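Local coordinates for SsfX3 (Streptomyces sp. SF2575, PDB 3SKV), which probably transfers a salicylyl group in a tetracycline biosynthetic pathway, joining a GDSL/SGNH-type catalytic fold to a jelly-roll domain, at residues A31-S36 with A176-D181; L96-E101 with A141-D146. The protein carries 1 engineered substitution. All coordinates share one frame; numbering follows the deposited sequence.

Both contacts belong to the jelly-roll part of the chain and reach the same four-stranded antiparallel sheet, in the order 33-35, 164-172, 96-103, 141-145. Contact 2 pairs two strands at one margin of that sheet; contact 1 starts from the other outermost strand, 33-35, and reaches strand 178-179, which pairs with 86-91 in the second antiparallel sheet. Their centres are 14 Å apart and their nearest atoms about 7 Å. Along the chain, 31-36 comes first, then the two halves of contact 2, then 176-181, which leads toward strand 187-192 of the parallel sheet. Contact 2 thus joins two neighbouring strands of one sheet, whereas contact 1 ties its opposite margin to the other sheet.

Contact 1. Residues A31-S36 with A176-D181; sequences ADRSVS and ATLEKD
R33 and V35 meet L178 at a margin of the jelly roll, where edge strand 33-35 of one antiparallel sheet faces 178-179, a short, weakly bonded strand of the other. No backbone-to-backbone hydrogen bond joins the two, so the contact illustrates how side chains can tie two sheets together, here through an arginine on a carbonyl and an apolar pair. R33 does this with an extended arm: CG stands anti to the backbone N (chi1 -167°) and the chain runs on straight to NE, which carries the guanidinium across to 176-181. There NH1 donates to the carbonyl of A176, 2.7 Å from NH1 to A176 O. The oxygen lies essentially in the guanidinium plane and the donor in the carbonyl plane, although the N-H points somewhat off the line, at 149°. The bond grips one edge of the flat group, while CB of L178 covers part of one face, 3.3 Å above the plane and displaced toward the rim, which together probably limit its rotation. Were R33 shortened to an alanine, A176 O would probably lose this donor and L178 CB the flat group lying against it, leaving the two segments joined chiefly by V35 and L178.

V35 and L178 meet differently, reaching toward each other tip to tip. L178 turns its CG anti to the backbone N (chi1 176°), which sends the branch toward strand 33-35. V35 also packs on V170 and L172 of strand 164-172, and L178 on L89 of strand 86-91, so this apolar pair links both sheets. T177, through D92 and T91, fixes the backbone between A176 and L178. The L178 methyl CD2 sits before both V35 branches, 3.7 Å from V35 CG1 and 3.9 Å from V35 CG2.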
loop_
_atom_site.group_PDB
_atom_site.type_symbol
_atom_site.label_atom_id
_atom_site.label_comp_id
_atom_site.label_asym_id
_atom_site.label_seq_id
_atom_site.Cartn_x
_atom_site.Cartn_y
_atom_site.Cartn_z
ATOM N N ALA A 31 -3.663 -8.039 36.521
ATOM C CA ALA A 31 -4.736 -8.837 35.936
ATOM C C ALA A 31 -4.824 -8.792 34.396
ATOM O O ALA A 31 -5.205 -9.810 33.788
ATOM C CB ALA A 31 -6.068 -8.437 36.555
ATOM N N ASP A 32 -4.491 -7.624 33.783
ATOM C CA ASP A 32 -4.534 -7.373 32.344
ATOM C C ASP A 32 -4.087 -8.555 31.505
ATOM O O ASP A 32 -3.168 -9.287 31.891
ATOM C CB ASP A 32 -3.709 -6.130 31.971
ATOM C CG ASP A 32 -4.273 -4.809 32.467
ATOM O OD1 ASP A 32 -5.437 -4.798 32.974
ATOM O OD2 ASP A 32 -3.567 -3.777 32.334
ATOM N N ARG A 33 -4.748 -8.759 30.369
ATOM C CA ARG A 33 -4.390 -9.865 29.487
ATOM C C ARG A 33 -3.230 -9.426 28.562
ATOM O O ARG A 33 -3.384 -8.487 27.800
ATOM C CB ARG A 33 -5.617 -10.333 28.690
ATOM C CG ARG A 33 -5.380 -11.661 28.006
ATOM C CD ARG A 33 -6.471 -12.035 27.035
ATOM N NE ARG A 33 -6.072 -13.219 26.283
ATOM C CZ ARG A 33 -6.917 -14.076 25.729
ATOM N NH1 ARG A 33 -8.225 -13.889 25.836
ATOM N NH2 ARG A 33 -6.461 -15.134 25.069
ATOM N N SER A 34 -2.067 -10.062 28.691
ATOM C CA SER A 34 -0.897 -9.778 27.868
ATOM C C SER A 34 -0.915 -10.700 26.657
ATOM O O SER A 34 -1.098 -11.902 26.802
ATOM C CB SER A 34 0.391 -9.956 28.653
ATOM O OG SER A 34 1.480 -9.629 27.804
ATOM N N VAL A 35 -0.767 -10.125 25.464
ATOM C CA VAL A 35 -0.835 -10.862 24.206
ATOM C C VAL A 35 0.447 -10.699 23.404
ATOM O O VAL A 35 0.846 -9.575 23.094
ATOM C CB VAL A 35 -2.105 -10.455 23.376
ATOM C CG1 VAL A 35 -2.202 -11.244 22.056
ATOM C CG2 VAL A 35 -3.401 -10.593 24.212
ATOM N N SER A 36 1.075 -11.823 23.035
ATOM C CA SER A 36 2.278 -11.777 22.203
ATOM C C SER A 36 1.929 -11.284 20.800
ATOM O O SER A 36 0.874 -11.658 20.290
ATOM C CB SER A 36 2.922 -13.153 22.110
ATOM O OG SER A 36 3.873 -13.182 21.055
ATOM N N ALA A 176 -10.801 -10.567 29.127
ATOM C CA ALA A 176 -11.312 -10.272 27.791
ATOM C C ALA A 176 -11.053 -11.463 26.847
ATOM O O ALA A 176 -10.019 -12.147 26.971
ATOM C CB ALA A 176 -10.645 -9.018 27.225
ATOM N N THR A 177 -12.000 -11.689 25.913
ATOM C CA THR A 177 -11.929 -12.720 24.887
ATOM C C THR A 177 -10.932 -12.289 23.792
ATOM O O THR A 177 -10.733 -11.093 23.543
ATOM C CB THR A 177 -13.309 -12.904 24.229
ATOM O OG1 THR A 177 -13.668 -11.686 23.577
ATOM C CG2 THR A 177 -14.398 -13.309 25.223
ATOM N N LEU A 178 -10.335 -13.265 23.123
ATOM C CA LEU A 178 -9.409 -12.997 22.033
ATOM C C LEU A 178 -9.666 -14.052 20.992
ATOM O O LEU A 178 -9.521 -15.244 21.268
ATOM C CB LEU A 178 -7.950 -13.005 22.530
ATOM C CG LEU A 178 -6.845 -12.823 21.472
ATOM C CD1 LEU A 178 -6.939 -11.449 20.734
ATOM C CD2 LEU A 178 -5.496 -13.027 22.082
ATOM N N GLU A 179 -10.115 -13.626 19.812
ATOM C CA GLU A 179 -10.434 -14.553 18.721
ATOM C C GLU A 179 -9.809 -14.114 17.427
ATOM O O GLU A 179 -9.597 -12.919 17.226
ATOM C CB GLU A 179 -11.958 -14.679 18.525
ATOM C CG GLU A 179 -12.742 -15.221 19.709
ATOM C CD GLU A 179 -14.229 -15.401 19.434
ATOM O OE1 GLU A 179 -14.907 -14.398 19.103
ATOM O OE2 GLU A 179 -14.708 -16.556 19.509
ATOM N N LYS A 180 -9.545 -15.074 16.533
ATOM C CA LYS A 180 -9.012 -14.795 15.204
ATOM C C LYS A 180 -10.126 -14.215 14.334
ATOM O O LYS A 180 -11.271 -14.684 14.404
ATOM C CB LYS A 180 -8.492 -16.095 14.559
ATOM C CG LYS A 180 -7.615 -15.877 13.331
ATOM C CD LYS A 180 -7.319 -17.172 12.613
ATOM C CE LYS A 180 -5.855 -17.523 12.705
ATOM N NZ LYS A 180 -5.617 -18.804 13.420
ATOM N N ASP A 181 -9.794 -13.222 13.499
ATOM C CA ASP A 181 -10.723 -12.704 12.509
ATOM C C ASP A 181 -10.665 -13.731 11.375
ATOM O O ASP A 181 -9.616 -13.889 10.745
ATOM C CB ASP A 181 -10.300 -11.314 12.014
ATOM C CG ASP A 181 -11.022 -10.853 10.759
ATOM O OD1 ASP A 181 -12.248 -11.112 10.640
ATOM O OD2 ASP A 181 -10.380 -10.207 9.919
#

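Contact 2. Residues L96-E101 with A141-D146; sequences LAVRYE and AELHVD
Y100 lays its ring over A141, with A141 CB 4.0 Å from the ring centroid and 28° off the normal, a CH-pi contact. The ring is swung there by a chi1 of 73°, which sets CG between the backbone N and the carbonyl carbon. Its edge faces the backbone of strand 141-145 at L143 N, and Y100 CE1 also lies 3.6 Å from L143 CB; the two side chains cross at about a right angle. L143 then continues the apolar row. Its CD2 is 3.8 Å from V98 CB, alongside a side chain pointing the same way, and 3.8 Å from L96 CD1, which it crosses at a slant.

Beneath this row lies regular antiparallel pairing. The hydrogen-bonded pairs L96-V145, V98-L143 and Y100-A141 each exchange two backbone bonds; the straightest, L143 N to V98 O, is 2.9 Å at 179°. Between them stand the non-hydrogen-bonded pairs A97-H144 and R99-E142, whose side chains occupy the other face. Here A97 CB approaches H144 ND1 to 3.9 Å, and L96 O lies above one face of the H144 ring.

Further out, L96 and V98 rest on L157 of strand 153-158, and L143 and V145 on V133 of strand 128-134, so the apolar row forms part of the jelly-roll interior. F165 meets the Y100 ring nearly parallel, and K136 N hydrogen-bonds to Y100 OH, anchoring the phenol at its far end. On the other face W95 meets the H144 ring, while R99 and E142 bridge to D140 and R171, not to each other. The chemistry thus divides by face: mostly buried hydrocarbon and one tethered phenol on the side of L143, consistent with the inside of the domain, and charges satisfied by neighbouring residues on the side of E142, consistent with its outer surface.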
loop_
_atom_site.group_PDB
_atom_site.type_symbol
_atom_site.label_atom_id
_atom_site.label_comp_id
_atom_site.label_asym_id
_atom_site.label_seq_id
_atom_site.Cartn_x
_atom_site.Cartn_y
_atom_site.Cartn_z
ATOM N N LEU A 96 -7.388 -1.151 24.577
ATOM C CA LEU A 96 -6.216 -1.852 24.091
ATOM C C LEU A 96 -4.976 -1.047 24.272
ATOM O O LEU A 96 -4.995 0.190 24.214
ATOM C CB LEU A 96 -6.348 -2.451 22.660
ATOM C CG LEU A 96 -6.258 -1.576 21.402
ATOM C CD1 LEU A 96 -4.826 -1.061 21.124
ATOM C CD2 LEU A 96 -6.637 -2.392 20.215
ATOM N N ALA A 97 -3.882 -1.746 24.440
ATOM C CA ALA A 97 -2.574 -1.106 24.589
ATOM C C ALA A 97 -1.578 -1.845 23.730
ATOM O O ALA A 97 -1.655 -3.063 23.627
ATOM C CB ALA A 97 -2.140 -1.097 26.049
ATOM N N VAL A 98 -0.701 -1.113 23.051
ATOM C CA VAL A 98 0.336 -1.681 22.191
ATOM C C VAL A 98 1.681 -1.067 22.567
ATOM O O VAL A 98 1.802 0.154 22.628
ATOM C CB VAL A 98 0.062 -1.507 20.676
ATOM C CG1 VAL A 98 1.188 -2.128 19.843
ATOM C CG2 VAL A 98 -1.275 -2.109 20.276
ATOM N N ARG A 99 2.678 -1.925 22.842
ATOM C CA ARG A 99 4.053 -1.542 23.105
ATOM C C ARG A 99 4.750 -1.577 21.727
ATOM O O ARG A 99 4.798 -2.620 21.062
ATOM C CB ARG A 99 4.721 -2.467 24.124
ATOM C CG ARG A 99 6.069 -1.930 24.528
ATOM C CD ARG A 99 6.640 -2.715 25.665
ATOM N NE ARG A 99 8.074 -2.464 25.767
ATOM C CZ ARG A 99 8.947 -3.348 26.215
ATOM N NH1 ARG A 99 8.538 -4.542 26.631
ATOM N NH2 ARG A 99 10.237 -3.053 26.254
ATOM N N TYR A 100 5.233 -0.415 21.291
ATOM C CA TYR A 100 5.778 -0.253 19.960
ATOM C C TYR A 100 7.038 0.594 19.895
ATOM O O TYR A 100 7.452 1.241 20.864
ATOM C CB TYR A 100 4.681 0.392 19.057
ATOM C CG TYR A 100 4.451 1.865 19.353
ATOM C CD1 TYR A 100 3.614 2.265 20.387
ATOM C CD2 TYR A 100 5.103 2.860 18.620
ATOM C CE1 TYR A 100 3.427 3.617 20.684
ATOM C CE2 TYR A 100 4.915 4.215 18.902
ATOM C CZ TYR A 100 4.079 4.590 19.940
ATOM O OH TYR A 100 3.889 5.928 20.228
ATOM N N GLU A 101 7.591 0.645 18.685
ATOM C CA GLU A 101 8.731 1.461 18.304
ATOM C C GLU A 101 8.490 1.809 16.840
ATOM O O GLU A 101 8.232 0.908 16.029
ATOM C CB GLU A 101 10.054 0.717 18.501
ATOM C CG GLU A 101 11.254 1.655 18.392
ATOM C CD GLU A 101 12.629 1.023 18.290
ATOM O OE1 GLU A 101 12.718 -0.206 18.051
ATOM O OE2 GLU A 101 13.625 1.772 18.428
ATOM N N ALA A 141 7.849 2.840 23.119
ATOM C CA ALA A 141 6.668 3.551 23.609
ATOM C C ALA A 141 5.432 2.673 23.762
ATOM O O ALA A 141 5.407 1.524 23.317
ATOM C CB ALA A 141 6.368 4.739 22.700
ATOM N N GLU A 142 4.410 3.224 24.419
ATOM C CA GLU A 142 3.160 2.532 24.653
ATOM C C GLU A 142 1.981 3.394 24.244
ATOM O O GLU A 142 1.841 4.546 24.657
ATOM C CB GLU A 142 3.043 2.044 26.098
ATOM C CG GLU A 142 2.158 0.814 26.214
ATOM C CD GLU A 142 1.721 0.473 27.626
ATOM O OE1 GLU A 142 0.651 0.969 28.045
ATOM O OE2 GLU A 142 2.423 -0.316 28.301
ATOM N N LEU A 143 1.160 2.824 23.406
ATOM C CA LEU A 143 -0.043 3.390 22.808
ATOM C C LEU A 143 -1.201 2.853 23.657
ATOM O O LEU A 143 -1.218 1.670 23.986
ATOM C CB LEU A 143 -0.056 2.809 21.379
ATOM C CG LEU A 143 -1.240 2.850 20.459
ATOM C CD1 LEU A 143 -0.747 2.781 19.007
ATOM C CD2 LEU A 143 -2.144 1.640 20.689
ATOM N N HIS A 144 -2.134 3.717 24.053
ATOM C CA HIS A 144 -3.272 3.265 24.837
ATOM C C HIS A 144 -4.533 3.844 24.275
ATOM O O HIS A 144 -4.688 5.064 24.227
ATOM C CB HIS A 144 -3.117 3.550 26.340
ATOM C CG HIS A 144 -4.243 2.988 27.152
ATOM N ND1 HIS A 144 -4.124 1.780 27.820
ATOM C CD2 HIS A 144 -5.490 3.476 27.353
ATOM C CE1 HIS A 144 -5.290 1.579 28.413
ATOM N NE2 HIS A 144 -6.151 2.564 28.145
ATOM N N VAL A 145 -5.427 2.961 23.817
ATOM C CA VAL A 145 -6.718 3.332 23.249
ATOM C C VAL A 145 -7.770 2.828 24.210
ATOM O O VAL A 145 -7.984 1.625 24.339
ATOM C CB VAL A 145 -6.938 2.811 21.797
ATOM C CG1 VAL A 145 -8.246 3.339 21.210
ATOM C CG2 VAL A 145 -5.777 3.184 20.902
ATOM N N ASP A 146 -8.370 3.754 24.936
ATOM C CA ASP A 146 -9.421 3.422 25.888
ATOM C C ASP A 146 -10.711 3.859 25.263
ATOM O O ASP A 146 -10.705 4.559 24.260
ATOM C CB ASP A 146 -9.187 4.150 27.229
ATOM C CG ASP A 146 -9.804 3.496 28.452
ATOM O OD1 ASP A 146 -10.773 2.695 28.289
ATOM O OD2 ASP A 146 -9.355 3.814 29.581
#